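Local coordinates for peptidase M16 inactive domain family protein (Pseudomonas fluorescens, PDB 3GWB) that is of unproven function but belongs to the M16 metallopeptidase family, carries its inactive domain and may take part in peptide hydrolysis, at residues A[45-49]-A[164-169]; A[91-95]-A[376-380]; A[229-235]-A[306-310]. All coordinates share one frame; numbering follows the deposited sequence.

Contact 1 of 3, residues A[45-49]-A[164-169]; sequences GSSQD and PYAHAS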
loop_
_atom_site.group_PDB
_atom_site.type_symbol
_atom_site.label_atom_id
_atom_site.label_comp_id
_atom_site.label_asym_id
_atom_site.label_seq_id
_atom_site.Cartn_x
_atom_site.Cartn_y
_atom_site.Cartn_z
ATOM N N GLY A 45 -7.573 -17.658 -10.615
ATOM C CA GLY A 45 -6.597 -17.506 -9.548
ATOM C C GLY A 45 -5.511 -18.556 -9.663
ATOM O O GLY A 45 -5.497 -19.335 -10.610
ATOM N N SER A 46 -4.609 -18.589 -8.688
ATOM C CA SER A 46 -3.503 -19.532 -8.704
ATOM C C SER A 46 -3.938 -20.995 -8.701
ATOM O O SER A 46 -3.173 -21.878 -9.107
ATOM C CB SER A 46 -2.559 -19.256 -7.526
ATOM O OG SER A 46 -3.228 -19.373 -6.282
ATOM N N SER A 47 -5.167 -21.255 -8.269
ATOM C CA SER A 47 -5.677 -22.621 -8.240
ATOM C C SER A 47 -5.779 -23.184 -9.662
ATOM O O SER A 47 -5.940 -24.389 -9.853
ATOM C CB SER A 47 -7.050 -22.674 -7.546
ATOM O OG SER A 47 -8.046 -21.960 -8.268
ATOM N N GLN A 48 -5.672 -22.305 -10.656
ATOM C CA GLN A 48 -5.744 -22.715 -12.055
ATOM C C GLN A 48 -4.347 -22.802 -12.671
ATOM O O GLN A 48 -4.209 -23.105 -13.854
ATOM C CB GLN A 48 -6.582 -21.723 -12.872
ATOM C CG GLN A 48 -8.048 -21.594 -12.459
ATOM C CD GLN A 48 -8.798 -22.919 -12.460
ATOM O OE1 GLN A 48 -8.531 -23.808 -13.272
ATOM N NE2 GLN A 48 -9.761 -23.045 -11.556
ATOM N N ASP A 49 -3.321 -22.537 -11.866
ATOM C CA ASP A 49 -1.934 -22.568 -12.331
ATOM C C ASP A 49 -1.520 -23.859 -13.027
ATOM O O ASP A 49 -0.804 -23.828 -14.027
ATOM C CB ASP A 49 -0.963 -22.328 -11.167
ATOM C CG ASP A 49 -0.802 -20.859 -10.822
ATOM O OD1 ASP A 49 -1.255 -19.997 -11.609
ATOM O OD2 ASP A 49 -0.204 -20.567 -9.763
ATOM N N PRO A 164 -4.537 -27.610 -5.125
ATOM C CA PRO A 164 -4.204 -26.355 -5.814
ATOM C C PRO A 164 -4.072 -25.103 -4.934
ATOM O O PRO A 164 -3.461 -24.119 -5.357
ATOM C CB PRO A 164 -5.322 -26.229 -6.851
ATOM C CG PRO A 164 -5.575 -27.658 -7.213
ATOM C CD PRO A 164 -5.593 -28.336 -5.856
ATOM N N TYR A 165 -4.640 -25.123 -3.727
ATOM C CA TYR A 165 -4.533 -23.968 -2.828
ATOM C C TYR A 165 -3.227 -23.972 -2.043
ATOM O O TYR A 165 -2.851 -22.960 -1.455
ATOM C CB TYR A 165 -5.676 -23.927 -1.806
ATOM C CG TYR A 165 -7.056 -23.611 -2.345
ATOM C CD1 TYR A 165 -7.237 -23.031 -3.601
ATOM C CD2 TYR A 165 -8.186 -23.876 -1.572
ATOM C CE1 TYR A 165 -8.522 -22.721 -4.070
ATOM C CE2 TYR A 165 -9.460 -23.575 -2.022
ATOM C CZ TYR A 165 -9.627 -23.000 -3.269
ATOM O OH TYR A 165 -10.899 -22.717 -3.698
ATOM N N ALA A 166 -2.538 -25.108 -2.026
ATOM C CA ALA A 166 -1.297 -25.228 -1.275
ATOM C C ALA A 166 -0.156 -24.294 -1.690
ATOM O O ALA A 166 0.444 -23.634 -0.844
ATOM C CB ALA A 166 -0.812 -26.671 -1.325
ATOM N N HIS A 167 0.148 -24.235 -2.984
ATOM C CA HIS A 167 1.261 -23.417 -3.461
ATOM C C HIS A 167 1.002 -21.916 -3.455
ATOM O O HIS A 167 -0.134 -21.463 -3.585
ATOM C CB HIS A 167 1.672 -23.869 -4.865
ATOM C CG HIS A 167 0.701 -23.482 -5.929
ATOM N ND1 HIS A 167 0.835 -22.332 -6.680
ATOM C CD2 HIS A 167 -0.444 -24.073 -6.353
ATOM C CE1 HIS A 167 -0.180 -22.233 -7.514
ATOM N NE2 HIS A 167 -0.973 -23.274 -7.338
ATOM N N ALA A 168 2.074 -21.147 -3.294
ATOM C CA ALA A 168 1.979 -19.697 -3.264
ATOM C C ALA A 168 1.479 -19.173 -4.603
ATOM O O ALA A 168 1.925 -19.624 -5.658
ATOM C CB ALA A 168 3.338 -19.095 -2.942
ATOM N N SER A 169 0.564 -18.210 -4.547
ATOM C CA SER A 169 -0.021 -17.609 -5.741
ATOM C C SER A 169 0.990 -17.002 -6.706
ATOM O O SER A 169 0.803 -17.063 -7.921
ATOM C CB SER A 169 -1.028 -16.531 -5.343
ATOM O OG SER A 169 -2.109 -17.097 -4.629
HETATM O O HOH W 1 -2.506 -21.564 -5.153
HETATM O O HOH W 2 -0.585 -17.691 -10.066
#
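The imidazole of His-167 lies against the 3-10 turn 46-48 with its NE2-CE1 edge turned to the carbonyl of Ser-46, and Ser-46 O sits in the ring plane. NE2 donates to Ser-46 O over 3.1 Å, a weak, bent bond; the same oxygen also accepts the backbone N-H of Asp-49. On the other side of the ring ND1 reaches back to Ala-168 O, which stands 29° out of the ring plane, so both nitrogens are engaged, NE2 weakly. Its CG is wedged between backbone N and carbonyl carbon (chi1 73°), which brings ND1 to Ala-168 while NE2 faces the turn. Beside it Asp-49 crosses at a slant; the modelled approach of its carboxylate to CE1 is too short to be trusted, and both carboxylate oxygens are occupied by the amides of Gly-54 and Ala-56. The two serine hydroxyls form a short chain: Ser-169 OG donates to Ser-46 OG over 3.0 Å, and Ser-46 OG donates to water 1 at 2.6 Å. That water lies over one face of the imidazole and donates to Pro-164 O and His-167 O, tying the bend of 164-167 to the turn. Ser-47 CB meets the edge of the Tyr-165 ring, 3.8 Å from CE1, while Pro-164 CB rests 3.6 Å from Ser-47 O. The hydroxyl of Ser-47 is taken by Lys-92 O. The arrangement is a water-bridged junction of two loops, joining the turn between strand 35-42 and helix 55-62 to the segment that follows helix 147-160 in the first half of this M16-type alpha/beta fold.

Contact 2 of 3, residues A[91-95]-A[376-380]; sequences YKDMA and GFYNL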
loop_
_atom_site.group_PDB
_atom_site.type_symbol
_atom_site.label_atom_id
_atom_site.label_comp_id
_atom_site.label_asym_id
_atom_site.label_seq_id
_atom_site.Cartn_x
_atom_site.Cartn_y
_atom_site.Cartn_z
ATOM N N TYR A 91 -5.679 -13.975 -6.822
ATOM C CA TYR A 91 -5.618 -14.682 -5.552
ATOM C C TYR A 91 -5.604 -16.189 -5.767
ATOM O O TYR A 91 -5.127 -16.664 -6.792
ATOM C CB TYR A 91 -6.822 -14.254 -4.712
ATOM C CG TYR A 91 -6.955 -12.748 -4.682
ATOM C CD1 TYR A 91 -6.071 -11.971 -3.935
ATOM C CD2 TYR A 91 -7.897 -12.094 -5.474
ATOM C CE1 TYR A 91 -6.114 -10.581 -3.978
ATOM C CE2 TYR A 91 -7.952 -10.700 -5.529
ATOM C CZ TYR A 91 -7.056 -9.951 -4.779
ATOM O OH TYR A 91 -7.087 -8.577 -4.830
ATOM N N LYS A 92 -6.130 -16.936 -4.802
ATOM C CA LYS A 92 -6.165 -18.389 -4.887
ATOM C C LYS A 92 -7.238 -18.894 -5.842
ATOM O O LYS A 92 -6.946 -19.669 -6.746
ATOM C CB LYS A 92 -6.409 -19.000 -3.502
ATOM C CG LYS A 92 -5.307 -18.767 -2.489
ATOM C CD LYS A 92 -4.107 -19.629 -2.774
ATOM C CE LYS A 92 -3.122 -19.607 -1.614
ATOM N NZ LYS A 92 -2.028 -20.585 -1.836
ATOM N N ASP A 93 -8.482 -18.470 -5.645
ATOM C CA ASP A 93 -9.544 -18.948 -6.521
ATOM C C ASP A 93 -10.140 -17.925 -7.481
ATOM O O ASP A 93 -10.987 -18.266 -8.298
ATOM C CB ASP A 93 -10.651 -19.652 -5.702
ATOM C CG ASP A 93 -11.255 -18.769 -4.632
ATOM O OD1 ASP A 93 -10.710 -17.675 -4.373
ATOM O OD2 ASP A 93 -12.281 -19.177 -4.036
HETATM N N MSE A 94 -9.696 -16.675 -7.411
HETATM C CA MSE A 94 -10.207 -15.661 -8.324
HETATM C C MSE A 94 -9.139 -14.655 -8.740
HETATM O O MSE A 94 -8.071 -14.569 -8.132
HETATM C CB MSE A 94 -11.407 -14.911 -7.713
HETATM C CG MSE A 94 -11.159 -14.241 -6.358
HETATM SE SE MSE A 94 -12.472 -13.069 -5.862
HETATM C CE MSE A 94 -13.798 -14.174 -5.419
ATOM N N ALA A 95 -9.437 -13.926 -9.807
ATOM C CA ALA A 95 -8.570 -12.881 -10.337
ATOM C C ALA A 95 -9.545 -11.769 -10.692
ATOM O O ALA A 95 -10.643 -12.034 -11.189
ATOM C CB ALA A 95 -7.827 -13.362 -11.581
ATOM N N GLY A 376 -22.039 -13.487 -7.073
ATOM C CA GLY A 376 -22.062 -14.132 -8.372
ATOM C C GLY A 376 -21.060 -15.257 -8.527
ATOM O O GLY A 376 -21.387 -16.325 -9.050
ATOM N N PHE A 377 -19.838 -15.018 -8.067
ATOM C CA PHE A 377 -18.777 -16.004 -8.173
ATOM C C PHE A 377 -19.062 -17.263 -7.367
ATOM O O PHE A 377 -18.808 -18.371 -7.832
ATOM C CB PHE A 377 -17.447 -15.414 -7.710
ATOM C CG PHE A 377 -16.260 -16.285 -8.017
ATOM C CD1 PHE A 377 -15.695 -16.283 -9.287
ATOM C CD2 PHE A 377 -15.741 -17.145 -7.054
ATOM C CE1 PHE A 377 -14.602 -17.097 -9.581
ATOM C CE2 PHE A 377 -14.650 -17.966 -7.338
ATOM C CZ PHE A 377 -14.089 -17.956 -8.606
ATOM N N TYR A 378 -19.602 -17.092 -6.165
ATOM C CA TYR A 378 -19.892 -18.229 -5.295
ATOM C C TYR A 378 -21.341 -18.699 -5.320
ATOM O O TYR A 378 -21.740 -19.544 -4.512
ATOM C CB TYR A 378 -19.481 -17.880 -3.867
ATOM C CG TYR A 378 -18.002 -17.638 -3.736
ATOM C CD1 TYR A 378 -17.094 -18.684 -3.907
ATOM C CD2 TYR A 378 -17.503 -16.370 -3.455
ATOM C CE1 TYR A 378 -15.733 -18.479 -3.800
ATOM C CE2 TYR A 378 -16.132 -16.151 -3.343
ATOM C CZ TYR A 378 -15.255 -17.213 -3.517
ATOM O OH TYR A 378 -13.900 -17.021 -3.410
ATOM N N ASN A 379 -22.119 -18.156 -6.247
ATOM C CA ASN A 379 -23.527 -18.502 -6.383
ATOM C C ASN A 379 -24.293 -18.396 -5.071
ATOM O O ASN A 379 -24.926 -19.360 -4.638
ATOM C CB ASN A 379 -23.673 -19.915 -6.944
ATOM C CG ASN A 379 -23.077 -20.052 -8.323
ATOM O OD1 ASN A 379 -23.389 -19.278 -9.225
ATOM N ND2 ASN A 379 -22.215 -21.040 -8.496
ATOM N N LEU A 380 -24.230 -17.227 -4.440
ATOM C CA LEU A 380 -24.949 -16.992 -3.194
ATOM C C LEU A 380 -26.338 -16.486 -3.573
ATOM O O LEU A 380 -26.523 -15.934 -4.656
ATOM C CB LEU A 380 -24.223 -15.939 -2.351
ATOM C CG LEU A 380 -22.765 -16.285 -2.028
ATOM C CD1 LEU A 380 -22.146 -15.152 -1.226
ATOM C CD2 LEU A 380 -22.693 -17.603 -1.256
#
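Asp-93 and Tyr-378 make the polar link, with Tyr-378 OH donating to Asp-93 OD2 over 2.8 Å. The carboxylate oxygen is met on its syn side, 32° out of plane, and it lies at the edge of the phenol ring, near the ring plane; carboxylate and ring are turned well away from coplanar. Beside this bond the selenomethionine Met-94 supplies the apolar part. Its terminal CE lies 3.7 Å from Tyr-378 CE2, and the same methyl is 3.9 Å from Phe-377 CD2, so it touches both aromatic rings. CB stands over one face of the Phe-377 ring, offset toward the rim, and SE hangs above that ring 5.5 Å from the centroid, only 12° off the normal, a distant Met-aromatic contact. The bend at chi3 (73°) carries CE away from the line of the chain and across Tyr-378. Phe-377 points its CZ at Asp-93 O, 3.1 Å away. Its CG is anti to the backbone N, which throws the ring forward toward the 91-95 loop; its CD2 in turn lies 3.5 Å above the Tyr-378 ring, over the centre. In the second shell Asp-93 OD2 also accepts the backbone N-H of Gln-307, so two donors grip one oxygen and would probably help stabilise its negative charge. The bond from Tyr-91 N to Met-94 O closes the turn that presents Asp-93. Met-94 and Phe-377 both pack on Ile-41 of strand 35-42, which backs the place where the C-terminal end of helix 365-377 meets the turn joining strands 85-90 and 95-102.

Contact 3 of 3, residues A[229-235]-A[306-310]; sequences KIEQPAE and MQARG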
loop_
_atom_site.group_PDB
_atom_site.type_symbol
_atom_site.label_atom_id
_atom_site.label_comp_id
_atom_site.label_asym_id
_atom_site.label_seq_id
_atom_site.Cartn_x
_atom_site.Cartn_y
_atom_site.Cartn_z
ATOM N N LYS A 229 -14.874 -26.391 -11.420
ATOM C CA LYS A 229 -14.581 -26.022 -10.044
ATOM C C LYS A 229 -13.549 -26.960 -9.438
ATOM O O LYS A 229 -13.469 -28.134 -9.807
ATOM C CB LYS A 229 -15.863 -26.040 -9.215
ATOM C CG LYS A 229 -16.867 -24.984 -9.644
ATOM C CD LYS A 229 -18.126 -25.035 -8.798
ATOM C CE LYS A 229 -19.085 -23.927 -9.189
ATOM N NZ LYS A 229 -20.301 -23.954 -8.337
ATOM N N ILE A 230 -12.758 -26.427 -8.512
ATOM C CA ILE A 230 -11.715 -27.197 -7.844
ATOM C C ILE A 230 -12.341 -28.133 -6.813
ATOM O O ILE A 230 -13.347 -27.801 -6.180
ATOM C CB ILE A 230 -10.682 -26.252 -7.166
ATOM C CG1 ILE A 230 -9.710 -25.701 -8.218
ATOM C CG2 ILE A 230 -9.883 -26.995 -6.105
ATOM C CD1 ILE A 230 -10.354 -24.894 -9.317
ATOM N N GLU A 231 -11.749 -29.312 -6.662
ATOM C CA GLU A 231 -12.259 -30.298 -5.720
ATOM C C GLU A 231 -11.936 -29.910 -4.286
ATOM O O GLU A 231 -11.141 -29.005 -4.045
ATOM C CB GLU A 231 -11.675 -31.674 -6.040
ATOM C CG GLU A 231 -11.916 -32.104 -7.480
ATOM C CD GLU A 231 -11.739 -33.594 -7.694
ATOM O OE1 GLU A 231 -10.651 -34.122 -7.363
ATOM O OE2 GLU A 231 -12.692 -34.233 -8.198
ATOM N N GLN A 232 -12.568 -30.590 -3.336
ATOM C CA GLN A 232 -12.350 -30.322 -1.918
ATOM C C GLN A 232 -11.067 -30.979 -1.429
ATOM O O GLN A 232 -10.741 -32.090 -1.835
ATOM C CB GLN A 232 -13.531 -30.844 -1.098
ATOM C CG GLN A 232 -14.801 -30.036 -1.265
ATOM C CD GLN A 232 -14.742 -28.709 -0.532
ATOM O OE1 GLN A 232 -13.707 -28.040 -0.514
ATOM N NE2 GLN A 232 -15.858 -28.315 0.069
ATOM N N PRO A 233 -10.326 -30.298 -0.537
ATOM C CA PRO A 233 -9.076 -30.834 0.005
ATOM C C PRO A 233 -9.354 -31.936 1.017
ATOM O O PRO A 233 -10.475 -32.069 1.510
ATOM C CB PRO A 233 -8.437 -29.612 0.656
ATOM C CG PRO A 233 -9.630 -28.890 1.201
ATOM C CD PRO A 233 -10.620 -28.971 0.041
ATOM N N ALA A 234 -8.338 -32.734 1.319
ATOM C CA ALA A 234 -8.485 -33.799 2.295
ATOM C C ALA A 234 -8.155 -33.211 3.658
ATOM O O ALA A 234 -7.375 -32.264 3.754
ATOM C CB ALA A 234 -7.535 -34.934 1.979
ATOM N N GLU A 235 -8.756 -33.765 4.706
ATOM C CA GLU A 235 -8.498 -33.299 6.066
ATOM C C GLU A 235 -7.060 -33.643 6.432
ATOM O O GLU A 235 -6.707 -34.815 6.522
ATOM C CB GLU A 235 -9.440 -33.996 7.051
ATOM C CG GLU A 235 -10.876 -33.508 7.007
ATOM C CD GLU A 235 -11.041 -32.164 7.683
ATOM O OE1 GLU A 235 -10.367 -31.201 7.259
ATOM O OE2 GLU A 235 -11.839 -32.074 8.641
HETATM N N MSE A 306 -13.342 -20.049 0.549
HETATM C CA MSE A 306 -13.095 -20.017 -0.881
HETATM C C MSE A 306 -14.021 -21.011 -1.562
HETATM O O MSE A 306 -14.896 -21.584 -0.912
HETATM C CB MSE A 306 -11.637 -20.365 -1.164
HETATM C CG MSE A 306 -10.649 -19.410 -0.513
HETATM SE SE MSE A 306 -8.941 -19.727 -1.013
HETATM C CE MSE A 306 -8.423 -20.810 0.260
ATOM N N GLN A 307 -13.837 -21.208 -2.867
ATOM C CA GLN A 307 -14.676 -22.135 -3.619
ATOM C C GLN A 307 -14.644 -23.471 -2.896
ATOM O O GLN A 307 -15.680 -24.086 -2.668
ATOM C CB GLN A 307 -14.152 -22.291 -5.046
ATOM C CG GLN A 307 -15.125 -22.963 -6.000
ATOM C CD GLN A 307 -14.601 -22.983 -7.431
ATOM O OE1 GLN A 307 -13.649 -23.700 -7.746
ATOM N NE2 GLN A 307 -15.217 -22.180 -8.300
ATOM N N ALA A 308 -13.445 -23.916 -2.547
ATOM C CA ALA A 308 -13.284 -25.155 -1.804
ATOM C C ALA A 308 -13.039 -24.700 -0.370
ATOM O O ALA A 308 -12.943 -23.498 -0.112
ATOM C CB ALA A 308 -12.092 -25.942 -2.326
ATOM N N ARG A 309 -12.936 -25.639 0.564
ATOM C CA ARG A 309 -12.710 -25.269 1.953
ATOM C C ARG A 309 -11.479 -24.392 2.134
ATOM O O ARG A 309 -10.346 -24.802 1.845
ATOM C CB ARG A 309 -12.584 -26.510 2.832
ATOM C CG ARG A 309 -13.899 -27.234 3.049
ATOM C CD ARG A 309 -13.699 -28.456 3.921
ATOM N NE ARG A 309 -13.491 -28.123 5.327
ATOM C CZ ARG A 309 -13.063 -28.994 6.235
ATOM N NH1 ARG A 309 -12.795 -30.242 5.875
ATOM N NH2 ARG A 309 -12.919 -28.632 7.502
ATOM N N GLY A 310 -11.717 -23.172 2.603
ATOM C CA GLY A 310 -10.634 -22.243 2.839
ATOM C C GLY A 310 -10.096 -22.509 4.227
ATOM O O GLY A 310 -10.692 -23.270 4.981
#
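The guanidinium of Arg-309 and the carboxylate of Glu-235 meet with their planes 59° apart: Glu-235 OE2 lies at the guanidinium edge, in plane, while OE1 approaches obliquely and makes the salt bridge to Arg-309 NH1 at 3.0 Å. The amide of Gln-232 stands almost perpendicular to the same guanidinium, with its OE1 and NE2 beside Arg-309 CG. These groups lie along the connection between the two alpha/beta halves of the M16 fold, where the extended segment 229-235 runs over the loop between strands 299-303 and 311-319. Two side-chain amides pin the backbones in opposite senses. Gln-232 OE1, in the carbonyl plane and on a lone pair, accepts Arg-309 N over 2.7 Å; a bend at chi2 (-75°) brings its amide oxygen to that N-H. From the other segment Gln-307, extended beyond a CG anti to the backbone N, sends OE1 to Ile-230 N at 3.0 Å, a fairly straight bond whose donor is tilted 33° from the amide plane. The amide of Gln-307 crosses the aliphatic stem of Lys-229, with NE2 3.5 Å from Lys-229 CG, whereas the lysine's NZ lies well beyond the amide. Arg-309 is further fixed by its NE, which donates to Gly-258 O, and weakly by NH2 to Leu-257 O, so three partners, one of them weak, hold the guanidinium. Pro-233 covers the middle of the contact, CD touching the methyl of Ala-308 and CG the CB of Arg-309. That methyl also lies 3.6 Å from Glu-231 O, a carbonyl oxygen buried by the contact that has no hydrogen-bonding partner in the model.

Overall arrangement
The three contacts meet where the two halves of the chain face each other. Contacts 1 and 2 are partly buried, contact 2 nearest the chain's centre; contact 1 joins two loops of the first half, whereas contact 2 ties a first-half turn to helix 365-377 of the second. Lys-92, from that turn, donates to carbonyls of 164-169, and Ser-46 pairs with Tyr-91 through the backbone. Contact 3 lies more at the surface. Their chemistry differs accordingly: contact 1 relies on hydroxyls and bound water, contact 2 on aromatic and selenomethionine packing around one carboxylate, and contact 3 on amide-to-backbone bonds and a salt bridge. Loop 306-310 bonds to residues of both other contacts, Ala-308 N meeting the Tyr-165 hydroxyl.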